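PDB 3BKW: S-adenosylmethionine dependent methyltransferase from Mesorhizobium loti, which probably transfers methyl groups from S-adenosylmethionine to a substrate not yet identified. Local coordinates for residues Arg36-Glu41 against His210-Cys215; Ala29-Ala34 against Phe236-Ala241. All blocks are in the same frame, centred on the assembly; numbering follows the deposited sequence. Where two conformers were deposited one is given.

Contact 1 of 2, residues Arg36-Glu41 against His210-Cys215; sequences RAMLPE and HVEEFC. With EDO (1,2-ethanediol), chain I.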
loop_
_atom_site.group_PDB
_atom_site.type_symbol
_atom_site.label_atom_id
_atom_site.label_comp_id
_atom_site.label_asym_id
_atom_site.label_seq_id
_atom_site.Cartn_x
_atom_site.Cartn_y
_atom_site.Cartn_z
ATOM N N ARG A 36 -12.260 9.841 -8.760
ATOM C CA ARG A 36 -12.911 9.875 -10.081
ATOM C C ARG A 36 -11.943 9.416 -11.188
ATOM O O ARG A 36 -12.323 8.657 -12.077
ATOM C CB ARG A 36 -13.410 11.281 -10.389
ATOM C CG ARG A 36 -14.103 11.429 -11.757
ATOM C CD ARG A 36 -14.482 12.877 -11.999
ATOM N NE ARG A 36 -13.312 13.745 -11.990
ATOM C CZ ARG A 36 -13.316 15.073 -11.815
ATOM N NH1 ARG A 36 -14.453 15.757 -11.616
ATOM N NH2 ARG A 36 -12.160 15.737 -11.822
ATOM N N ALA A 37 -10.689 9.870 -11.098
ATOM C CA ALA A 37 -9.644 9.500 -12.063
ATOM C C ALA A 37 -9.339 8.000 -12.102
ATOM O O ALA A 37 -8.896 7.481 -13.136
ATOM C CB ALA A 37 -8.384 10.276 -11.792
HETATM N N MSE A 38 -9.611 7.316 -10.985
HETATM C CA MSE A 38 -9.392 5.880 -10.832
HETATM C C MSE A 38 -10.534 5.018 -11.352
HETATM O O MSE A 38 -10.359 3.818 -11.574
HETATM C CB MSE A 38 -9.122 5.579 -9.367
HETATM C CG MSE A 38 -7.856 6.227 -8.864
HETATM SE SE MSE A 38 -7.727 6.230 -6.950
HETATM C CE MSE A 38 -7.934 4.330 -6.595
ATOM N N LEU A 39 -11.694 5.629 -11.585
ATOM C CA LEU A 39 -12.854 4.905 -12.071
ATOM C C LEU A 39 -12.676 4.487 -13.511
ATOM O O LEU A 39 -11.955 5.143 -14.258
ATOM C CB LEU A 39 -14.101 5.794 -12.030
ATOM C CG LEU A 39 -14.569 6.314 -10.676
ATOM C CD1 LEU A 39 -15.690 7.346 -10.920
ATOM C CD2 LEU A 39 -15.023 5.142 -9.786
ATOM N N PRO A 40 -13.340 3.393 -13.914
ATOM C CA PRO A 40 -13.365 3.078 -15.328
ATOM C C PRO A 40 -14.338 4.068 -16.005
ATOM O O PRO A 40 -15.037 4.808 -15.307
ATOM C CB PRO A 40 -13.967 1.674 -15.336
ATOM C CG PRO A 40 -14.893 1.697 -14.172
ATOM C CD PRO A 40 -14.143 2.427 -13.135
ATOM N N GLU A 41 -14.376 4.092 -17.334
ATOM C CA GLU A 41 -15.411 4.859 -18.025
ATOM C C GLU A 41 -16.780 4.299 -17.563
ATOM O O GLU A 41 -17.030 3.106 -17.686
ATOM C CB GLU A 41 -15.235 4.751 -19.543
ATOM C CG GLU A 41 -16.393 5.320 -20.364
ATOM C CD GLU A 41 -16.679 6.775 -20.072
ATOM O OE1 GLU A 41 -15.732 7.589 -20.157
ATOM O OE2 GLU A 41 -17.849 7.091 -19.775
ATOM N N HIS A 210 -4.721 0.056 -8.593
ATOM C CA HIS A 210 -4.160 1.373 -8.259
ATOM C C HIS A 210 -4.370 1.639 -6.776
ATOM O O HIS A 210 -5.417 1.320 -6.227
ATOM C CB HIS A 210 -4.850 2.465 -9.099
ATOM C CG HIS A 210 -4.229 3.825 -8.990
ATOM N ND1 HIS A 210 -3.230 4.261 -9.834
ATOM C CD2 HIS A 210 -4.501 4.859 -8.161
ATOM C CE1 HIS A 210 -2.895 5.499 -9.504
ATOM N NE2 HIS A 210 -3.656 5.886 -8.496
ATOM N N VAL A 211 -3.345 2.178 -6.127
ATOM C CA VAL A 211 -3.385 2.513 -4.710
ATOM C C VAL A 211 -2.873 3.951 -4.560
ATOM O O VAL A 211 -1.779 4.264 -5.016
ATOM C CB VAL A 211 -2.518 1.551 -3.876
ATOM C CG1 VAL A 211 -2.562 1.925 -2.378
ATOM C CG2 VAL A 211 -2.963 0.110 -4.066
ATOM N N GLU A 212 -3.650 4.801 -3.909
ATOM C CA GLU A 212 -3.262 6.191 -3.756
ATOM C C GLU A 212 -3.532 6.661 -2.345
ATOM O O GLU A 212 -4.635 6.493 -1.814
ATOM C CB GLU A 212 -4.010 6.997 -4.794
ATOM C CG GLU A 212 -3.559 8.396 -4.980
ATOM C CD GLU A 212 -4.095 9.007 -6.271
ATOM O OE1 GLU A 212 -4.068 8.352 -7.351
ATOM O OE2 GLU A 212 -4.504 10.173 -6.222
ATOM N N GLU A 213 -2.483 7.200 -1.722
ATOM C CA GLU A 213 -2.585 7.808 -0.392
ATOM C C GLU A 213 -2.773 9.249 -0.793
ATOM O O GLU A 213 -1.832 9.906 -1.261
ATOM C CB GLU A 213 -1.342 7.504 0.430
ATOM C CG GLU A 213 -1.109 6.005 0.493
ATOM C CD GLU A 213 0.192 5.634 1.114
ATOM O OE1 GLU A 213 0.295 5.684 2.348
ATOM O OE2 GLU A 213 1.104 5.244 0.374
ATOM N N PHE A 214 -4.013 9.724 -0.632
ATOM C CA PHE A 214 -4.441 10.984 -1.213
ATOM C C PHE A 214 -3.554 12.147 -0.828
ATOM O O PHE A 214 -3.148 12.263 0.318
ATOM C CB PHE A 214 -5.934 11.282 -0.969
ATOM C CG PHE A 214 -6.328 12.703 -1.319
ATOM C CD1 PHE A 214 -6.330 13.104 -2.642
ATOM C CD2 PHE A 214 -6.641 13.630 -0.331
ATOM C CE1 PHE A 214 -6.658 14.424 -2.993
ATOM C CE2 PHE A 214 -6.979 14.957 -0.675
ATOM C CZ PHE A 214 -6.982 15.341 -2.007
ATOM N N CYS A 215 -3.213 12.944 -1.838
ATOM C CA CYS A 215 -2.458 14.170 -1.678
ATOM C C CYS A 215 -3.106 15.228 -2.560
ATOM O O CYS A 215 -3.217 15.031 -3.790
ATOM C CB CYS A 215 -1.009 13.973 -2.105
ATOM S SG CYS A 215 -0.028 15.472 -1.881
HETATM C C1 EDO I . -15.798 9.786 -16.478
HETATM O O1 EDO I . -16.779 10.534 -17.203
HETATM C C2 EDO I . -16.269 8.338 -16.400
HETATM O O2 EDO I . -15.529 7.572 -15.432
#
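The selenium of Met38, a selenomethionine, lies obliquely against His210, a histidine already tied to a carboxylate on its own strand. SE is 4.7 Å from the centroid of the His210 ring. The setting is the Rossmann-like fold of class I methyltransferases. Met38 of helix 32-38 packs on strand 207-213, an outermost strand of the main sheet within the chain. The two side chains cross at about a right angle. CG and SE of Met38 each approach CD2 of His210 to 3.7 Å. The Met38 chain bends at its last torsion (chi3 55°), and this keeps CE near the same ring carbon, 3.8 Å from His210 CD2. Farther along, the carbonyl O of Pro40 accepts a 2.8 Å hydrogen bond from O2 of a 1,2-ethanediol molecule, probably from the crystallisation liquor.

On the sheet edge, Asn199 of the second subunit also packs on His210. No hydrogen bond joins the two segments. Instead, the imidazole is held within its own strand, which should limit its rotation. His210 NE2 donates to Glu212 OE1 at 2.7 Å, with an N-H...O angle of 163°. The acceptor lies close to the ring plane and uses its anti lone pair.

Contact 2 of 2, residues Ala29-Ala34 against Phe236-Ala241; sequences AAEWPA and FLLVSA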
loop_
_atom_site.group_PDB
_atom_site.type_symbol
_atom_site.label_atom_id
_atom_site.label_comp_id
_atom_site.label_asym_id
_atom_site.label_seq_id
_atom_site.Cartn_x
_atom_site.Cartn_y
_atom_site.Cartn_z
ATOM N N ALA A 29 -15.601 17.667 -2.024
ATOM C CA ALA A 29 -14.705 16.598 -1.533
ATOM C C ALA A 29 -13.355 16.694 -2.225
ATOM O O ALA A 29 -13.258 16.453 -3.430
ATOM C CB ALA A 29 -15.316 15.224 -1.764
ATOM N N ALA A 30 -12.318 17.021 -1.448
ATOM C CA ALA A 30 -10.947 17.176 -1.948
ATOM C C ALA A 30 -10.434 15.951 -2.667
ATOM O O ALA A 30 -9.707 16.079 -3.654
ATOM C CB ALA A 30 -9.986 17.512 -0.795
ATOM N N GLU A 31 -10.809 14.776 -2.153
ATOM C CA GLU A 31 -10.395 13.497 -2.725
ATOM C C GLU A 31 -11.227 12.983 -3.909
ATOM O O GLU A 31 -10.850 11.968 -4.503
ATOM C CB GLU A 31 -10.307 12.393 -1.649
ATOM C CG GLU A 31 -11.595 11.707 -1.179
ATOM C CD GLU A 31 -12.569 12.568 -0.371
ATOM O OE1 GLU A 31 -12.303 13.770 -0.104
ATOM O OE2 GLU A 31 -13.626 12.008 0.004
ATOM N N TRP A 32 -12.326 13.660 -4.246
ATOM C CA TRP A 32 -13.171 13.221 -5.368
ATOM C C TRP A 32 -12.445 13.170 -6.717
ATOM O O TRP A 32 -12.526 12.144 -7.381
ATOM C CB TRP A 32 -14.502 13.980 -5.442
ATOM C CG TRP A 32 -15.216 13.833 -6.750
ATOM C CD1 TRP A 32 -15.443 14.807 -7.644
ATOM C CD2 TRP A 32 -15.749 12.626 -7.315
ATOM N NE1 TRP A 32 -16.099 14.310 -8.726
ATOM C CE2 TRP A 32 -16.292 12.969 -8.567
ATOM C CE3 TRP A 32 -15.801 11.287 -6.897
ATOM C CZ2 TRP A 32 -16.925 12.041 -9.399
ATOM C CZ3 TRP A 32 -16.424 10.334 -7.740
ATOM C CH2 TRP A 32 -16.967 10.725 -8.984
ATOM N N PRO A 33 -11.766 14.256 -7.138
ATOM C CA PRO A 33 -11.051 14.173 -8.421
ATOM C C PRO A 33 -10.066 13.009 -8.568
ATOM O O PRO A 33 -10.021 12.379 -9.629
ATOM C CB PRO A 33 -10.344 15.520 -8.503
ATOM C CG PRO A 33 -11.210 16.431 -7.697
ATOM C CD PRO A 33 -11.669 15.607 -6.558
ATOM N N ALA A 34 -9.313 12.720 -7.509
ATOM C CA ALA A 34 -8.378 11.585 -7.479
ATOM C C ALA A 34 -9.094 10.250 -7.592
ATOM O O ALA A 34 -8.653 9.377 -8.339
ATOM C CB ALA A 34 -7.567 11.609 -6.205
ATOM N N PHE A 236 -6.818 9.938 3.698
ATOM C CA PHE A 236 -7.515 8.887 2.952
ATOM C C PHE A 236 -6.639 7.948 2.169
ATOM O O PHE A 236 -5.578 8.328 1.678
ATOM C CB PHE A 236 -8.498 9.520 1.952
ATOM C CG PHE A 236 -9.430 10.521 2.557
ATOM C CD1 PHE A 236 -10.324 10.106 3.533
ATOM C CD2 PHE A 236 -9.446 11.847 2.134
ATOM C CE1 PHE A 236 -11.222 11.016 4.112
ATOM C CE2 PHE A 236 -10.337 12.759 2.705
ATOM C CZ PHE A 236 -11.217 12.333 3.701
ATOM N N LEU A 237 -7.112 6.708 2.079
ATOM C CA LEU A 237 -6.554 5.666 1.229
ATOM C C LEU A 237 -7.575 5.433 0.113
ATOM O O LEU A 237 -8.760 5.199 0.407
ATOM C CB LEU A 237 -6.335 4.365 2.005
ATOM C CG LEU A 237 -5.742 3.194 1.205
ATOM C CD1 LEU A 237 -4.294 3.511 0.742
ATOM C CD2 LEU A 237 -5.781 1.874 1.990
ATOM N N LEU A 238 -7.112 5.492 -1.127
ATOM C CA LEU A 238 -7.939 5.274 -2.317
ATOM C C LEU A 238 -7.438 3.995 -2.987
ATOM O O LEU A 238 -6.228 3.858 -3.246
ATOM C CB LEU A 238 -7.845 6.458 -3.264
ATOM C CG LEU A 238 -7.969 7.853 -2.649
ATOM C CD1 LEU A 238 -7.871 8.917 -3.777
ATOM C CD2 LEU A 238 -9.220 8.084 -1.848
ATOM N N VAL A 239 -8.336 3.056 -3.267
ATOM C CA VAL A 239 -7.945 1.798 -3.915
ATOM C C VAL A 239 -8.890 1.424 -5.064
ATOM O O VAL A 239 -10.107 1.613 -4.946
ATOM C CB VAL A 239 -7.963 0.592 -2.912
ATOM C CG1 VAL A 239 -7.496 -0.705 -3.594
ATOM C CG2 VAL A 239 -7.117 0.856 -1.671
ATOM N N SER A 240 -8.302 0.949 -6.167
ATOM C CA SER A 240 -9.012 0.379 -7.319
ATOM C C SER A 240 -8.543 -1.065 -7.459
ATOM O O SER A 240 -7.335 -1.311 -7.462
ATOM C CB SER A 240 -8.669 1.122 -8.603
ATOM O OG SER A 240 -9.262 0.478 -9.727
ATOM N N ALA A 241 -9.481 -1.995 -7.573
ATOM C CA ALA A 241 -9.188 -3.419 -7.729
ATOM C C ALA A 241 -10.060 -3.953 -8.848
ATOM O O ALA A 241 -11.162 -3.436 -9.082
ATOM C CB ALA A 241 -9.453 -4.157 -6.454
#
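Phe236 begins strand 236-242 and meets Glu31 across the contact. The Glu31 carboxylate leans over one face of the Phe236 ring, with the two planes 33° apart. OE2 of Glu31 stands 4.3 Å above the plane of the Phe236 ring, offset toward the rim. OE1 comes in obliquely, 3.6 Å from Phe236 CE2. The aliphatic part of Glu31 joins in, with CB 3.9 Å from Phe236 CD2. The bent chain explains this fit. CG lies between the backbone N and the carbonyl carbon (chi1 80°), and a second bend (chi2 -69°) folds the carboxylate onto the ring. Glu31 itself sits in a type I beta turn from Ala29 to Trp32 that leads into helix 32-38. Leu115 packs on both Glu31 and Phe236.

Leu238 follows two residues on and points at the same segment. Its CD1 touches Ala34 CB at 3.6 Å, the closest apolar pair here. CD2 of Leu238 is 4.4 Å from Glu31 CG, so the two methyls reach the helix and the turn before it. Leu35 and Met38 extend this patch along the helix. Further on, Ser240 also meets Met38.

Putting an alanine here in place of Glu31 removes CG and the carboxylate, and would probably leave the Phe236 ring face and Leu238 CD2 without their neighbour and open a gap under the turn.

No hydrogen bond crosses between the two segments, so the carboxylate gains none from this strand. The closeness of OE1 to Phe236 CE2 may be weakly electrostatic. Dispersion and shape account for Leu238 with Ala34 and for the methylenes of Glu31.

How the contacts relate
From the N terminus, the chain passes through 29-34, a turn that leads into helix 32-38, and then 36-41, which carries it from that helix into a loop. It next builds the parallel strands and the helices between them. The return to 210-215 closes the loop of contact 1. After helix 218-223 the chain comes back at 236-241, which closes contact 2. Contact 1 is thus nested inside contact 2. Strands 207-213 and 236-242 are antiparallel neighbours, with a probable hydrogen bond from Leu238 N to Glu212 O of 2.8 Å. The contact centres are about 5 Å apart. Together they fix one helix near the N terminus across the last two strands of the sheet.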